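Local coordinates for protein probable Thioesterase (Bartonella henselae, PDB 3HM0) that probably hydrolyses acyl-CoA or related thioesters, as a hotdog-fold member of the thioesterase superfamily, at residues N109-K114 with Q129-G134; F92-M97 with V143-I148. All blocks are in the same frame, centred on the assembly; numbering follows the deposited sequence.

Contact 1 of 2, residues N109-K114 with Q129-G134; sequences NLLTIK and QYILHG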
ATOM      1  N   ASN A 109      -3.541 -17.371   5.463  1.00 31.90           N
ATOM      2  CA  ASN A 109      -2.911 -17.724   6.747  1.00 32.28           C
ATOM      3  C   ASN A 109      -3.414 -16.822   7.837  1.00 32.20           C
ATOM      4  O   ASN A 109      -3.701 -15.645   7.596  1.00 32.19           O
ATOM      5  CB  ASN A 109      -1.398 -17.558   6.734  1.00 32.26           C
ATOM      6  CG  ASN A 109      -0.665 -18.735   6.123  1.00 33.62           C
ATOM      7  OD1 ASN A 109       0.570 -18.704   6.044  1.00 33.11           O
ATOM      8  ND2 ASN A 109      -1.407 -19.771   5.664  1.00 32.28           N
ATOM      9  N   LEU A 110      -3.518 -17.384   9.035  1.00 32.36           N
ATOM     10  CA  LEU A 110      -3.799 -16.611  10.221  1.00 32.45           C
ATOM     11  C   LEU A 110      -2.486 -16.367  10.941  1.00 32.33           C
ATOM     12  O   LEU A 110      -1.803 -17.318  11.351  1.00 32.04           O
ATOM     13  CB  LEU A 110      -4.780 -17.341  11.118  1.00 32.65           C
ATOM     14  CG  LEU A 110      -5.257 -16.539  12.330  1.00 34.80           C
ATOM     15  CD1 LEU A 110      -5.666 -15.103  11.973  1.00 33.55           C
ATOM     16  CD2 LEU A 110      -6.424 -17.297  12.982  1.00 37.36           C
ATOM     17  N   LEU A 111      -2.125 -15.089  11.066  1.00 31.88           N
ATOM     18  CA  LEU A 111      -0.829 -14.711  11.625  1.00 31.60           C
ATOM     19  C   LEU A 111      -0.930 -14.316  13.100  1.00 31.48           C
ATOM     20  O   LEU A 111      -1.900 -13.675  13.514  1.00 31.41           O
ATOM     21  CB  LEU A 111      -0.169 -13.575  10.807  1.00 31.40           C
ATOM     22  CG  LEU A 111       0.103 -13.738   9.299  1.00 30.74           C
ATOM     23  CD1 LEU A 111       0.751 -12.496   8.739  1.00 29.41           C
ATOM     24  CD2 LEU A 111       0.964 -14.959   8.997  1.00 30.12           C
ATOM     25  N   THR A 112       0.077 -14.724  13.873  1.00 31.33           N
ATOM     26  CA  THR A 112       0.277 -14.284  15.249  1.00 31.35           C
ATOM     27  C   THR A 112       1.452 -13.309  15.248  1.00 31.60           C
ATOM     28  O   THR A 112       2.539 -13.633  14.743  1.00 31.55           O
ATOM     29  CB  THR A 112       0.595 -15.482  16.167  1.00 31.45           C
ATOM     30  OG1 THR A 112      -0.415 -16.481  16.007  1.00 31.47           O
ATOM     31  CG2 THR A 112       0.685 -15.070  17.620  1.00 30.44           C
ATOM     32  N   ILE A 113       1.207 -12.108  15.772  1.00 31.70           N
ATOM     33  CA  ILE A 113       2.208 -11.064  15.832  1.00 32.10           C
ATOM     34  C   ILE A 113       2.598 -10.846  17.295  1.00 32.92           C
ATOM     35  O   ILE A 113       1.749 -10.536  18.121  1.00 33.19           O
ATOM     36  CB  ILE A 113       1.696  -9.733  15.209  1.00 32.02           C
ATOM     37  CG1 ILE A 113       1.140  -9.960  13.797  1.00 31.14           C
ATOM     38  CG2 ILE A 113       2.813  -8.668  15.179  1.00 31.40           C
ATOM     39  CD1 ILE A 113       0.126  -8.902  13.359  1.00 26.87           C
ATOM     40  N   LYS A 114       3.883 -11.013  17.604  1.00 33.54           N
ATOM     41  CA  LYS A 114       4.373 -10.875  18.975  1.00 34.07           C
ATOM     42  C   LYS A 114       5.238  -9.631  19.152  1.00 34.31           C
ATOM     43  O   LYS A 114       6.199  -9.411  18.423  1.00 33.80           O
ATOM     44  CB  LYS A 114       5.092 -12.140  19.431  1.00 33.84           C
ATOM     45  CG  LYS A 114       4.167 -13.340  19.434  1.00 35.69           C
ATOM     46  CD  LYS A 114       4.892 -14.665  19.403  1.00 38.67           C
ATOM     47  CE  LYS A 114       5.052 -15.242  20.799  1.00 41.55           C
ATOM     48  NZ  LYS A 114       3.720 -15.592  21.415  1.00 44.54           N
ATOM     49  N   GLN A 129       9.869  -7.756  17.595  1.00 34.50           N
ATOM     50  CA  GLN A 129       8.608  -8.261  17.050  1.00 32.69           C
ATOM     51  C   GLN A 129       8.818  -9.548  16.302  1.00 32.26           C
ATOM     52  O   GLN A 129       9.861  -9.725  15.691  1.00 32.57           O
ATOM     53  CB  GLN A 129       7.943  -7.210  16.166  1.00 32.13           C
ATOM     54  CG  GLN A 129       7.673  -5.909  16.880  1.00 28.95           C
ATOM     55  CD  GLN A 129       6.697  -5.042  16.135  1.00 26.56           C
ATOM     56  OE1 GLN A 129       7.107  -4.148  15.383  1.00 25.66           O
ATOM     57  NE2 GLN A 129       5.391  -5.299  16.327  1.00 21.80           N
ATOM     58  N   TYR A 130       7.823 -10.433  16.354  1.00 31.74           N
ATOM     59  CA  TYR A 130       7.858 -11.720  15.672  1.00 31.77           C
ATOM     60  C   TYR A 130       6.546 -12.005  14.923  1.00 31.11           C
ATOM     61  O   TYR A 130       5.456 -11.620  15.368  1.00 30.91           O
ATOM     62  CB  TYR A 130       8.161 -12.860  16.669  1.00 32.72           C
ATOM     63  CG  TYR A 130       9.487 -12.711  17.404  1.00 35.30           C
ATOM     64  CD1 TYR A 130      10.678 -13.153  16.835  1.00 37.02           C
ATOM     65  CD2 TYR A 130       9.548 -12.105  18.659  1.00 37.91           C
ATOM     66  CE1 TYR A 130      11.897 -12.994  17.494  1.00 38.69           C
ATOM     67  CE2 TYR A 130      10.761 -11.942  19.330  1.00 39.06           C
ATOM     68  CZ  TYR A 130      11.934 -12.392  18.744  1.00 40.25           C
ATOM     69  OH  TYR A 130      13.141 -12.227  19.409  1.00 41.21           O
ATOM     70  N   ILE A 131       6.653 -12.687  13.784  1.00 29.98           N
ATOM     71  CA  ILE A 131       5.475 -13.121  13.062  1.00 29.18           C
ATOM     72  C   ILE A 131       5.506 -14.623  12.846  1.00 29.54           C
ATOM     73  O   ILE A 131       6.393 -15.146  12.182  1.00 29.35           O
ATOM     74  CB  ILE A 131       5.256 -12.343  11.733  1.00 29.00           C
ATOM     75  CG1 ILE A 131       4.949 -10.866  12.036  1.00 27.66           C
ATOM     76  CG2 ILE A 131       4.108 -12.975  10.926  1.00 28.00           C
ATOM     77  CD1 ILE A 131       4.896  -9.967  10.854  1.00 25.15           C
ATOM     78  N   LEU A 132       4.524 -15.312  13.425  1.00 29.93           N
ATOM     79  CA  LEU A 132       4.402 -16.757  13.259  1.00 30.26           C
ATOM     80  C   LEU A 132       3.100 -17.121  12.573  1.00 30.48           C
ATOM     81  O   LEU A 132       2.099 -16.391  12.665  1.00 30.05           O
ATOM     82  CB  LEU A 132       4.435 -17.485  14.613  1.00 29.95           C
ATOM     83  CG  LEU A 132       5.640 -17.228  15.506  1.00 30.44           C
ATOM     84  CD1 LEU A 132       5.406 -15.997  16.333  1.00 27.82           C
ATOM     85  CD2 LEU A 132       5.907 -18.455  16.392  1.00 30.90           C
ATOM     86  N   HIS A 133       3.137 -18.258  11.893  1.00 30.60           N
ATOM     87  CA  HIS A 133       1.940 -18.942  11.514  1.00 31.18           C
ATOM     88  C   HIS A 133       1.865 -20.248  12.313  1.00 32.50           C
ATOM     89  O   HIS A 133       2.602 -21.196  12.034  1.00 32.26           O
ATOM     90  CB  HIS A 133       1.917 -19.209  10.018  1.00 30.39           C
ATOM     91  CG  HIS A 133       0.735 -20.009   9.593  1.00 29.53           C
ATOM     92  ND1 HIS A 133       0.846 -21.154   8.835  1.00 29.42           N
ATOM     93  CD2 HIS A 133      -0.585 -19.860   9.861  1.00 28.60           C
ATOM     94  CE1 HIS A 133      -0.356 -21.665   8.634  1.00 27.91           C
ATOM     95  NE2 HIS A 133      -1.244 -20.897   9.244  1.00 27.99           N
ATOM     96  N   GLY A 134       0.968 -20.283  13.302  1.00 33.60           N
ATOM     97  CA  GLY A 134       0.946 -21.352  14.292  1.00 34.60           C
ATOM     98  C   GLY A 134       2.219 -21.319  15.118  1.00 35.64           C
ATOM     99  O   GLY A 134       2.487 -20.347  15.833  1.00 36.06           O
TER
HETATM  100  O   HOH W   1      -3.912 -20.215   9.452  1.00 22.86           O
HETATM  101  O   HOH W   2      -0.978 -18.122  13.951  1.00 29.24           O

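Contact 2 of 2, residues F92-M97 with V143-I148; sequences FVVRHM and VEIALI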
ATOM      1  N   PHE A  92       4.927   8.919  16.631  1.00 36.65           N
ATOM      2  CA  PHE A  92       5.987   7.934  16.617  1.00 36.53           C
ATOM      3  C   PHE A  92       6.680   7.903  15.253  1.00 36.72           C
ATOM      4  O   PHE A  92       6.085   8.273  14.225  1.00 37.02           O
ATOM      5  CB  PHE A  92       5.444   6.572  16.976  1.00 36.00           C
ATOM      6  CG  PHE A  92       5.156   6.419  18.425  1.00 37.11           C
ATOM      7  CD1 PHE A  92       6.133   6.698  19.377  1.00 37.42           C
ATOM      8  CD2 PHE A  92       3.911   5.988  18.855  1.00 37.45           C
ATOM      9  CE1 PHE A  92       5.871   6.544  20.729  1.00 37.62           C
ATOM     10  CE2 PHE A  92       3.648   5.820  20.213  1.00 37.03           C
ATOM     11  CZ  PHE A  92       4.619   6.096  21.146  1.00 37.48           C
ATOM     12  N   VAL A  93       7.956   7.523  15.260  1.00 36.31           N
ATOM     13  CA  VAL A  93       8.725   7.397  14.029  1.00 35.93           C
ATOM     14  C   VAL A  93       9.669   6.229  14.195  1.00 35.52           C
ATOM     15  O   VAL A  93      10.336   6.087  15.231  1.00 35.41           O
ATOM     16  CB  VAL A  93       9.552   8.661  13.714  1.00 36.22           C
ATOM     17  CG1 VAL A  93      10.331   8.492  12.400  1.00 35.00           C
ATOM     18  CG2 VAL A  93       8.648   9.872  13.604  1.00 38.02           C
ATOM     19  N   VAL A  94       9.692   5.380  13.175  1.00 34.89           N
ATOM     20  CA  VAL A  94      10.692   4.343  13.075  1.00 34.41           C
ATOM     21  C   VAL A  94      12.018   4.997  12.709  1.00 34.13           C
ATOM     22  O   VAL A  94      12.133   5.718  11.709  1.00 33.54           O
ATOM     23  CB  VAL A  94      10.311   3.254  12.064  1.00 34.29           C
ATOM     24  CG1 VAL A  94      11.283   2.099  12.168  1.00 33.87           C
ATOM     25  CG2 VAL A  94       8.886   2.760  12.336  1.00 34.51           C
ATOM     26  N   ARG A  95      13.010   4.750  13.554  1.00 34.02           N
ATOM     27  CA  ARG A  95      14.342   5.266  13.332  1.00 34.32           C
ATOM     28  C   ARG A  95      15.248   4.234  12.671  1.00 34.20           C
ATOM     29  O   ARG A  95      15.985   4.537  11.728  1.00 34.81           O
ATOM     30  CB  ARG A  95      14.917   5.715  14.661  1.00 34.82           C
ATOM     31  CG  ARG A  95      14.491   7.096  15.043  1.00 34.95           C
ATOM     32  CD  ARG A  95      15.221   8.106  14.213  1.00 37.15           C
ATOM     33  NE  ARG A  95      14.582   9.398  14.380  1.00 41.26           N
ATOM     34  CZ  ARG A  95      13.834   9.984  13.457  1.00 41.11           C
ATOM     35  NH1 ARG A  95      13.647   9.406  12.271  1.00 41.68           N
ATOM     36  NH2 ARG A  95      13.294  11.160  13.723  1.00 41.34           N
ATOM     37  N   HIS A  96      15.187   3.014  13.168  1.00 33.55           N
ATOM     38  CA  HIS A  96      15.963   1.940  12.613  1.00 33.71           C
ATOM     39  C   HIS A  96      15.135   0.671  12.718  1.00 33.07           C
ATOM     40  O   HIS A  96      14.346   0.498  13.641  1.00 32.53           O
ATOM     41  CB  HIS A  96      17.313   1.806  13.339  1.00 34.12           C
ATOM     42  CG  HIS A  96      17.926   0.437  13.252  1.00 36.28           C
ATOM     43  ND1 HIS A  96      18.931   0.125  12.361  1.00 36.73           N
ATOM     44  CD2 HIS A  96      17.674  -0.703  13.947  1.00 39.04           C
ATOM     45  CE1 HIS A  96      19.269  -1.145  12.510  1.00 39.37           C
ATOM     46  NE2 HIS A  96      18.523  -1.671  13.467  1.00 39.62           N
ATOM     47  N   MET A  97      15.310  -0.205  11.742  1.00 32.91           N
ATOM     48  CA  MET A  97      14.610  -1.470  11.734  1.00 32.91           C
ATOM     49  C   MET A  97      15.519  -2.565  11.129  1.00 32.89           C
ATOM     50  O   MET A  97      16.209  -2.321  10.145  1.00 32.91           O
ATOM     51  CB  MET A  97      13.326  -1.295  10.942  1.00 32.34           C
ATOM     52  CG  MET A  97      12.355  -2.415  11.090  1.00 34.18           C
ATOM     53  SD  MET A  97      10.723  -2.031  10.382  1.00 34.91           S
ATOM     54  CE  MET A  97       9.798  -3.365  11.170  1.00 31.02           C
ATOM     55  N   VAL A 143      13.199  -3.106  16.165  1.00 31.06           N
ATOM     56  CA  VAL A 143      12.732  -1.813  15.719  1.00 31.64           C
ATOM     57  C   VAL A 143      13.122  -0.776  16.744  1.00 32.68           C
ATOM     58  O   VAL A 143      12.975  -0.995  17.945  1.00 33.48           O
ATOM     59  CB  VAL A 143      11.203  -1.807  15.558  1.00 31.45           C
ATOM     60  CG1 VAL A 143      10.805  -0.702  14.662  1.00 31.62           C
ATOM     61  CG2 VAL A 143      10.708  -3.126  14.971  1.00 31.64           C
ATOM     62  N   GLU A 144      13.615   0.357  16.268  1.00 33.51           N
ATOM     63  CA  GLU A 144      13.854   1.518  17.111  1.00 34.20           C
ATOM     64  C   GLU A 144      12.847   2.641  16.809  1.00 34.16           C
ATOM     65  O   GLU A 144      12.741   3.110  15.673  1.00 34.17           O
ATOM     66  CB  GLU A 144      15.284   2.026  16.900  1.00 34.51           C
ATOM     67  CG  GLU A 144      15.743   3.023  17.958  1.00 36.54           C
ATOM     68  CD  GLU A 144      17.078   3.662  17.631  1.00 39.84           C
ATOM     69  OE1 GLU A 144      18.059   2.922  17.335  1.00 39.30           O
ATOM     70  OE2 GLU A 144      17.133   4.918  17.676  1.00 40.82           O
ATOM     71  N   ILE A 145      12.146   3.095  17.842  1.00 34.65           N
ATOM     72  CA  ILE A 145      11.087   4.100  17.706  1.00 34.97           C
ATOM     73  C   ILE A 145      11.397   5.374  18.476  1.00 34.88           C
ATOM     74  O   ILE A 145      11.669   5.321  19.666  1.00 35.38           O
ATOM     75  CB  ILE A 145       9.753   3.549  18.256  1.00 35.14           C
ATOM     76  CG1 ILE A 145       9.535   2.079  17.846  1.00 35.45           C
ATOM     77  CG2 ILE A 145       8.594   4.448  17.873  1.00 35.71           C
ATOM     78  CD1 ILE A 145       8.982   1.859  16.458  1.00 35.85           C
ATOM     79  N   ALA A 146      11.350   6.511  17.797  1.00 34.81           N
ATOM     80  CA  ALA A 146      11.428   7.821  18.437  1.00 35.41           C
ATOM     81  C   ALA A 146      10.069   8.538  18.416  1.00 36.68           C
ATOM     82  O   ALA A 146       9.120   8.104  17.731  1.00 36.94           O
ATOM     83  CB  ALA A 146      12.468   8.685  17.745  1.00 34.83           C
ATOM     84  N   LEU A 147       9.996   9.658  19.139  1.00 37.73           N
ATOM     85  CA  LEU A 147       8.781  10.458  19.271  1.00 38.75           C
ATOM     86  C   LEU A 147       9.059  11.866  18.776  1.00 39.68           C
ATOM     87  O   LEU A 147       9.966  12.519  19.281  1.00 40.82           O
ATOM     88  CB  LEU A 147       8.333  10.493  20.745  1.00 38.27           C
ATOM     89  CG  LEU A 147       6.997  11.198  21.044  1.00 38.28           C
ATOM     90  CD1 LEU A 147       5.852  10.522  20.302  1.00 35.53           C
ATOM     91  CD2 LEU A 147       6.689  11.287  22.559  1.00 36.53           C
ATOM     92  N   ILE A 148       8.317  12.344  17.785  1.00 40.47           N
ATOM     93  CA  ILE A 148       8.598  13.670  17.242  1.00 41.24           C
ATOM     94  C   ILE A 148       7.360  14.533  17.119  1.00 42.29           C
ATOM     95  O   ILE A 148       6.242  14.023  17.069  1.00 41.90           O
ATOM     96  CB  ILE A 148       9.278  13.610  15.855  1.00 41.09           C
ATOM     97  CG1 ILE A 148       8.339  13.000  14.806  1.00 41.99           C
ATOM     98  CG2 ILE A 148      10.602  12.880  15.925  1.00 40.18           C
ATOM     99  CD1 ILE A 148       8.741  13.311  13.366  1.00 41.65           C
TER

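Contact 1 of 2, residues N109-K114 with Q129-G134
Thr112 and Leu132 exchange two backbone hydrogen bonds, Thr112 N to Leu132 O and Leu132 N to Thr112 O, both 2.9 Å and nearly straight. Lys114 and Tyr130 form the next hydrogen-bonded pair, with Lys114 N 2.8 Å from Tyr130 O; the return bond from Tyr130 N to Lys114 O is more bent, at 151°. Ile113 and Ile131 face each other between them as a non-hydrogen-bonded pair. Toward the open end of this antiparallel hairpin, waters take over. One joins Leu110 N to His133 NE2; a second is gripped by Leu110 O, Thr112 OG1 and Gly134 N. The Asn109 amide lies flat over one face of the His133 imidazole, planes 8° apart, its CG 3.7 Å above the ring centre, while Gln106 holds OD1. A chi1 of 176° sets the His133 ring opposite its own N, reaching toward Asn109 and Leu110, with Leu110 O at the ring edge, 3.2 Å from His133 CD2. On the face shared with Thr112 and Tyr130, the Lys114 and Leu132 side chains cross at an angle, Lys114 CD 3.4 Å from Leu132 CD1, and the lysine's NZ goes on to a salt bridge with Asp38. Leu111 CD1 meets Ile131 CG2 at 4.0 Å on the other face. There helix 58-72 covers Leu111, Ile113 and Ile131 through Phe62, while strands 37-42 and 136-149 flank the hairpin.

Contact 2 of 2, residues F92-M97 with V143-I148
Glu144 O accepts the Arg95 N-H at 2.7 Å in a nearly straight bond, and the same residue's N gives an equally short bond to His96 O. Glu144 thus faces two consecutive residues, Arg95 and His96: a classic beta bulge, which shifts the antiparallel register by one. Beyond it, Val93 and Ala146 exchange a pair of backbone bonds, Val93 N to Ala146 O being the more bent at 144°. In the hotdog fold such a sheet wraps round a long helix, and the buried face here turns to helix 58-72. On that face Phe92 CD1 rests 3.7 Å from Ile145 CG2 and also touches Leu147 CD1, with Ala146 O in the plane of its ring at the edge. Val94 CG1 meets Val143 CG1, and Met97 lies alongside Val143, pointing the same way, with Met97 CE 3.9 Å from Val143 CG2. On the other face Arg95 CG lies 3.7 Å from Ala146 CB, and a bend at chi2 (-74°) turns the rest of the chain along the face, so that NH2 reaches Ile148 CG2. The Glu144 carboxylate forms a salt bridge with Arg124. His96 ND1 is hydrogen-bonded to Asn100 OD1 of the second subunit, where the sheet continues across the interface.

Contacts 1 and 2 belong to one antiparallel sheet, their centres about 22 Å apart on opposite sides of the chain's centre. Strands 124-133 and 136-149, neighbours in that sheet, connect them, and along the chain contact 1 is nested within the loop that contact 2 closes. They touch where Gln129 OE1 packs 3.8 Å from Val143 CG2; that oxygen is also hydrogen-bonded to Arg67 of helix 58-72, a residue that the Val94 and Ile145 side chains also touch. The helix therefore spans both contacts on the same side of the sheet. Contact 2 reaches the second subunit, whereas no other chain of the assembly touches contact 1.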